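Local coordinates for protein putative tagatose-6-phosphate ketose/aldose isomerase (Escherichia coli, PDB 3C3J) that is a putative isomerase whose chain carries two SIS domains, each an alpha/beta module built around a parallel sheet, and forms a dimer, at residues Glu118-Val123 against Ala143-Gln148; Leu105-Phe110 against Glu124-Phe129. All coordinates share one frame; numbering follows the deposited sequence.

Contact 1 of 2, residues Glu118-Val123 against Ala143-Gln148; sequences ESVAAV and AGALYQ
Leu146 and Ala145, on the opening turn of helix 145-151, pack against Ser119, Val120 and Val123 of helix 117-129 in a small apolar helix-to-helix contact. It lies within the first SIS domain, between two helices that follow each other in the chain and are separated by strand 133-139. The backbones come close, with Val120 CA 6.5 Å from Leu146 CA, and the two segments bury 179 Å² between them.

Leu146 supplies the largest share. Its methyl branches divide the work: CD1, which continues the side chain away from CA (chi2 -178°), comes 4.2 Å from Ser119 CB, whereas CD2 turns to Val123 and lies 3.7 Å from its CG2. The two side chains meet at a slant. The same CD2 also passes 4.1 Å from the backbone O of Ser119, an oxygen that accepts the helical bond from Val123 N. Ser119 therefore offers its CB and its carbonyl to the leucine.

One residue before Leu146, Ala145 CB meets Val120 CG2 at 3.5 Å, closer than usual for two carbons; Val120 lies about a turn before Val123 in helix 117-129. The valine's CG1 stands anti to its backbone N (chi1 179°), which leaves CG2 beside that N as the methyl that touches. Gly144 is the N-cap residue, and its O receives the helical bond from Gln148 N, fixing the turn from which Ala145 and Leu146 project. Leu146 is further tied through its backbone to Gly114.

Below the pair of helices runs the parallel sheet: Val123 rests on His135 and Leu146 on Pro137 of strand 133-139, while Glu118 and Ala121 face helix 88-93.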
loop_
_atom_site.group_PDB
_atom_site.type_symbol
_atom_site.label_atom_id
_atom_site.label_comp_id
_atom_site.label_asym_id
_atom_site.label_seq_id
_atom_site.Cartn_x
_atom_site.Cartn_y
_atom_site.Cartn_z
ATOM N N GLU A 118 -12.634 15.069 3.262
ATOM C CA GLU A 118 -12.526 13.648 3.585
ATOM C C GLU A 118 -12.333 13.405 5.070
ATOM O O GLU A 118 -12.818 12.401 5.594
ATOM C CB GLU A 118 -11.393 12.994 2.810
ATOM C CG GLU A 118 -11.582 13.130 1.327
ATOM C CD GLU A 118 -10.669 14.169 0.722
ATOM O OE1 GLU A 118 -10.520 15.323 1.253
ATOM O OE2 GLU A 118 -10.106 13.795 -0.310
ATOM N N SER A 119 -11.623 14.304 5.748
ATOM C CA SER A 119 -11.416 14.152 7.201
ATOM C C SER A 119 -12.756 14.189 7.950
ATOM O O SER A 119 -13.056 13.309 8.773
ATOM C CB SER A 119 -10.460 15.235 7.747
ATOM O OG SER A 119 -9.144 15.027 7.227
ATOM N N VAL A 120 -13.561 15.195 7.652
ATOM C CA VAL A 120 -14.856 15.368 8.291
ATOM C C VAL A 120 -15.822 14.262 7.875
ATOM O O VAL A 120 -16.541 13.701 8.701
ATOM C CB VAL A 120 -15.438 16.773 7.961
ATOM C CG1 VAL A 120 -16.804 16.939 8.600
ATOM C CG2 VAL A 120 -14.467 17.883 8.458
ATOM N N ALA A 121 -15.814 13.931 6.596
ATOM C CA ALA A 121 -16.636 12.843 6.070
ATOM C C ALA A 121 -16.296 11.498 6.725
ATOM O O ALA A 121 -17.201 10.764 7.062
ATOM C CB ALA A 121 -16.508 12.770 4.561
ATOM N N ALA A 122 -15.008 11.201 6.935
ATOM C CA ALA A 122 -14.623 9.945 7.595
ATOM C C ALA A 122 -15.149 9.852 9.045
ATOM O O ALA A 122 -15.630 8.791 9.487
ATOM C CB ALA A 122 -13.102 9.737 7.527
ATOM N N VAL A 123 -15.085 10.963 9.767
ATOM C CA VAL A 123 -15.614 11.045 11.121
ATOM C C VAL A 123 -17.132 10.741 11.126
ATOM O O VAL A 123 -17.613 9.925 11.929
ATOM C CB VAL A 123 -15.284 12.426 11.777
ATOM C CG1 VAL A 123 -16.083 12.649 13.084
ATOM C CG2 VAL A 123 -13.775 12.544 12.074
ATOM N N ALA A 143 -9.082 25.993 14.846
ATOM C CA ALA A 143 -10.355 26.437 14.282
ATOM C C ALA A 143 -10.946 25.428 13.269
ATOM O O ALA A 143 -12.048 25.638 12.777
ATOM C CB ALA A 143 -10.179 27.792 13.629
ATOM N N GLY A 144 -10.227 24.344 12.967
ATOM C CA GLY A 144 -10.715 23.353 12.020
ATOM C C GLY A 144 -11.830 22.510 12.574
ATOM O O GLY A 144 -11.972 22.353 13.770
ATOM N N ALA A 145 -12.624 21.959 11.663
ATOM C CA ALA A 145 -13.732 21.063 11.954
ATOM C C ALA A 145 -13.336 19.879 12.827
ATOM O O ALA A 145 -14.020 19.596 13.804
ATOM C CB ALA A 145 -14.323 20.575 10.636
ATOM N N LEU A 146 -12.216 19.210 12.518
ATOM C CA LEU A 146 -11.792 18.073 13.334
ATOM C C LEU A 146 -11.695 18.461 14.799
ATOM O O LEU A 146 -12.239 17.767 15.679
ATOM C CB LEU A 146 -10.433 17.501 12.879
ATOM C CG LEU A 146 -10.341 16.527 11.718
ATOM C CD1 LEU A 146 -8.844 16.075 11.501
ATOM C CD2 LEU A 146 -11.301 15.348 11.887
ATOM N N TYR A 147 -11.000 19.576 15.067
ATOM C CA TYR A 147 -10.795 19.997 16.440
ATOM C C TYR A 147 -12.133 20.434 17.062
ATOM O O TYR A 147 -12.512 19.993 18.131
ATOM C CB TYR A 147 -9.752 21.126 16.533
ATOM C CG TYR A 147 -9.279 21.344 17.944
ATOM C CD1 TYR A 147 -8.427 20.429 18.544
ATOM C CD2 TYR A 147 -9.713 22.444 18.696
ATOM C CE1 TYR A 147 -8.002 20.593 19.843
ATOM C CE2 TYR A 147 -9.290 22.622 20.013
ATOM C CZ TYR A 147 -8.434 21.688 20.566
ATOM O OH TYR A 147 -7.984 21.806 21.845
ATOM N N GLN A 148 -12.826 21.315 16.367
ATOM C CA GLN A 148 -14.065 21.911 16.905
ATOM C C GLN A 148 -15.200 20.883 17.094
ATOM O O GLN A 148 -15.872 20.867 18.143
ATOM C CB GLN A 148 -14.496 23.068 16.022
ATOM C CG GLN A 148 -13.609 24.292 16.167
ATOM C CD GLN A 148 -13.671 24.926 17.555
ATOM O OE1 GLN A 148 -14.716 24.915 18.226
ATOM N NE2 GLN A 148 -12.554 25.492 17.982
#

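Contact 2 of 2, residues Leu105-Phe110 against Glu124-Phe129; sequences LLLISF and ELANQF
Leu107 and Leu105, on the same face of strand 105-111, receive Ala126 from helix 117-129 in a buried, wholly apolar contact. The side chain of Leu107 can be followed outward toward the helix. Its CB stands 4.9 Å from Ala126 CB and its CG is scarcely nearer, so neither makes close contact. At CG the chain forks. Leu107 CD1 stays 5.1 Å from Ala126 CB, but Leu107 CD2 closes to 3.8 Å and does the touching. With CG anti to the backbone N (chi1 -170°) and CD2 in turn anti to CA, this branch is at full stretch from the strand.

Leu105, two residues earlier, repeats the same extended shape and brings its own CD2 to 4.0 Å from Ala126 CB. Leu105 CD2 and Leu107 CD2 are 5.4 Å apart, and seen from the alanine methyl they stand nearly at a right angle, so Ala126 CB nests between two tips. Helix and strand come nearest at Leu107 CA and Ala126 CA, 7.7 Å apart, a spacing consistent with the small size of the alanine. Only 95 Å² is buried, in keeping with so few atoms meeting.

Strand and helix are the first two members of a beta-alpha-beta unit completed by strand 133-139. Leu107 also touches His135 of that strand and Thr59 of strand 55-59, and Leu105 reaches Leu99 and Val130. From the other face of the sheet, Leu106 and Ile108 meet Phe187 of helix 174-187, so helices cover this strand on both sides.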
loop_
_atom_site.group_PDB
_atom_site.type_symbol
_atom_site.label_atom_id
_atom_site.label_comp_id
_atom_site.label_asym_id
_atom_site.label_seq_id
_atom_site.Cartn_x
_atom_site.Cartn_y
_atom_site.Cartn_z
ATOM N N LEU A 105 -15.168 1.250 18.138
ATOM C CA LEU A 105 -14.103 1.851 17.347
ATOM C C LEU A 105 -13.560 3.115 18.001
ATOM O O LEU A 105 -14.319 3.961 18.473
ATOM C CB LEU A 105 -14.647 2.212 15.965
ATOM C CG LEU A 105 -13.754 3.014 15.016
ATOM C CD1 LEU A 105 -12.456 2.272 14.672
ATOM C CD2 LEU A 105 -14.485 3.383 13.741
ATOM N N LEU A 106 -12.240 3.270 17.967
ATOM C CA LEU A 106 -11.583 4.514 18.283
ATOM C C LEU A 106 -10.926 4.964 16.981
ATOM O O LEU A 106 -10.040 4.274 16.466
ATOM C CB LEU A 106 -10.522 4.333 19.369
ATOM C CG LEU A 106 -9.663 5.574 19.678
ATOM C CD1 LEU A 106 -10.532 6.804 20.045
ATOM C CD2 LEU A 106 -8.588 5.283 20.757
ATOM N N LEU A 107 -11.371 6.086 16.456
ATOM C CA LEU A 107 -10.839 6.623 15.199
ATOM C C LEU A 107 -9.857 7.738 15.503
ATOM O O LEU A 107 -10.230 8.766 16.099
ATOM C CB LEU A 107 -11.959 7.149 14.291
ATOM C CG LEU A 107 -11.563 7.527 12.864
ATOM C CD1 LEU A 107 -11.057 6.281 12.084
ATOM C CD2 LEU A 107 -12.730 8.226 12.141
ATOM N N ILE A 108 -8.604 7.527 15.100
ATOM C CA ILE A 108 -7.555 8.532 15.260
ATOM C C ILE A 108 -7.423 9.272 13.919
ATOM O O ILE A 108 -6.979 8.701 12.925
ATOM C CB ILE A 108 -6.235 7.899 15.686
ATOM C CG1 ILE A 108 -6.425 7.127 16.995
ATOM C CG2 ILE A 108 -5.150 8.987 15.871
ATOM C CD1 ILE A 108 -5.388 6.077 17.188
ATOM N N SER A 109 -7.899 10.510 13.877
ATOM C CA SER A 109 -7.996 11.261 12.618
ATOM C C SER A 109 -6.859 12.275 12.584
ATOM O O SER A 109 -6.800 13.157 13.425
ATOM C CB SER A 109 -9.344 11.993 12.527
ATOM O OG SER A 109 -10.445 11.113 12.269
ATOM N N PHE A 110 -5.958 12.144 11.614
ATOM C CA PHE A 110 -4.916 13.123 11.353
ATOM C C PHE A 110 -5.365 14.142 10.312
ATOM O O PHE A 110 -5.864 13.781 9.257
ATOM C CB PHE A 110 -3.664 12.405 10.842
ATOM C CG PHE A 110 -3.086 11.446 11.819
ATOM C CD1 PHE A 110 -2.436 11.904 12.948
ATOM C CD2 PHE A 110 -3.183 10.071 11.615
ATOM C CE1 PHE A 110 -1.886 11.026 13.858
ATOM C CE2 PHE A 110 -2.630 9.171 12.545
ATOM C CZ PHE A 110 -1.990 9.651 13.664
ATOM N N GLU A 124 -17.858 11.388 10.225
ATOM C CA GLU A 124 -19.320 11.250 10.146
ATOM C C GLU A 124 -19.704 9.823 9.779
ATOM O O GLU A 124 -20.634 9.253 10.348
ATOM C CB GLU A 124 -19.899 12.227 9.099
ATOM C CG GLU A 124 -19.762 13.742 9.458
ATOM C CD GLU A 124 -20.142 14.702 8.278
ATOM O OE1 GLU A 124 -20.188 14.254 7.095
ATOM O OE2 GLU A 124 -20.371 15.920 8.514
ATOM N N LEU A 125 -18.970 9.247 8.822
ATOM C CA LEU A 125 -19.224 7.882 8.387
ATOM C C LEU A 125 -18.959 6.869 9.511
ATOM O O LEU A 125 -19.768 5.954 9.726
ATOM C CB LEU A 125 -18.397 7.595 7.141
ATOM C CG LEU A 125 -18.928 8.141 5.809
ATOM C CD1 LEU A 125 -17.790 8.091 4.749
ATOM C CD2 LEU A 125 -20.152 7.328 5.350
ATOM N N ALA A 126 -17.888 7.088 10.276
ATOM C CA ALA A 126 -17.552 6.209 11.386
ATOM C C ALA A 126 -18.676 6.267 12.430
ATOM O O ALA A 126 -19.156 5.217 12.888
ATOM C CB ALA A 126 -16.197 6.564 11.987
ATOM N N ASN A 127 -19.153 7.474 12.732
ATOM C CA ASN A 127 -20.291 7.645 13.647
ATOM C C ASN A 127 -21.582 6.986 13.122
ATOM O O ASN A 127 -22.308 6.344 13.881
ATOM C CB ASN A 127 -20.581 9.123 13.911
ATOM C CG ASN A 127 -19.583 9.774 14.832
ATOM O OD1 ASN A 127 -19.001 9.137 15.717
ATOM N ND2 ASN A 127 -19.402 11.075 14.648
ATOM N N GLN A 128 -21.850 7.137 11.830
ATOM C CA GLN A 128 -23.010 6.510 11.192
ATOM C C GLN A 128 -22.946 4.980 11.217
ATOM O O GLN A 128 -23.958 4.321 11.504
ATOM C CB GLN A 128 -23.127 6.957 9.741
ATOM C CG GLN A 128 -23.789 8.277 9.497
ATOM C CD GLN A 128 -23.885 8.538 7.982
ATOM O OE1 GLN A 128 -24.919 8.281 7.333
ATOM N NE2 GLN A 128 -22.796 8.975 7.416
ATOM N N PHE A 129 -21.775 4.424 10.898
ATOM C CA PHE A 129 -21.616 2.966 10.774
ATOM C C PHE A 129 -21.430 2.221 12.108
ATOM O O PHE A 129 -21.897 1.095 12.249
ATOM C CB PHE A 129 -20.445 2.606 9.852
ATOM C CG PHE A 129 -20.807 2.560 8.395
ATOM C CD1 PHE A 129 -21.064 3.706 7.695
ATOM C CD2 PHE A 129 -20.880 1.343 7.717
ATOM C CE1 PHE A 129 -21.417 3.638 6.342
ATOM C CE2 PHE A 129 -21.236 1.286 6.389
ATOM C CZ PHE A 129 -21.486 2.427 5.703
#

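Both contacts draw on helix 117-129: its first half turns to the neighbouring helix 145-151 in contact 1, its last turns to strand 105-111 beneath in contact 2. Contact 2 is all core, since its three touching residues are buried; contact 1 is partly buried, with Val120, Val123 and Ala145 nearer solvent. Each relies on apolar packing, but contact 1 adds a serine and a backbone carbonyl, whereas contact 2 is leucine on alanine. They meet at Ser109, with Val123 CG2 3.6 Å from Ser109 OG and Leu146 CD2 3.9 Å from Ser109 CB, and where Leu107 CD2 lies 4.0 Å from Ala122 O, so both helices pack onto the strand they cover.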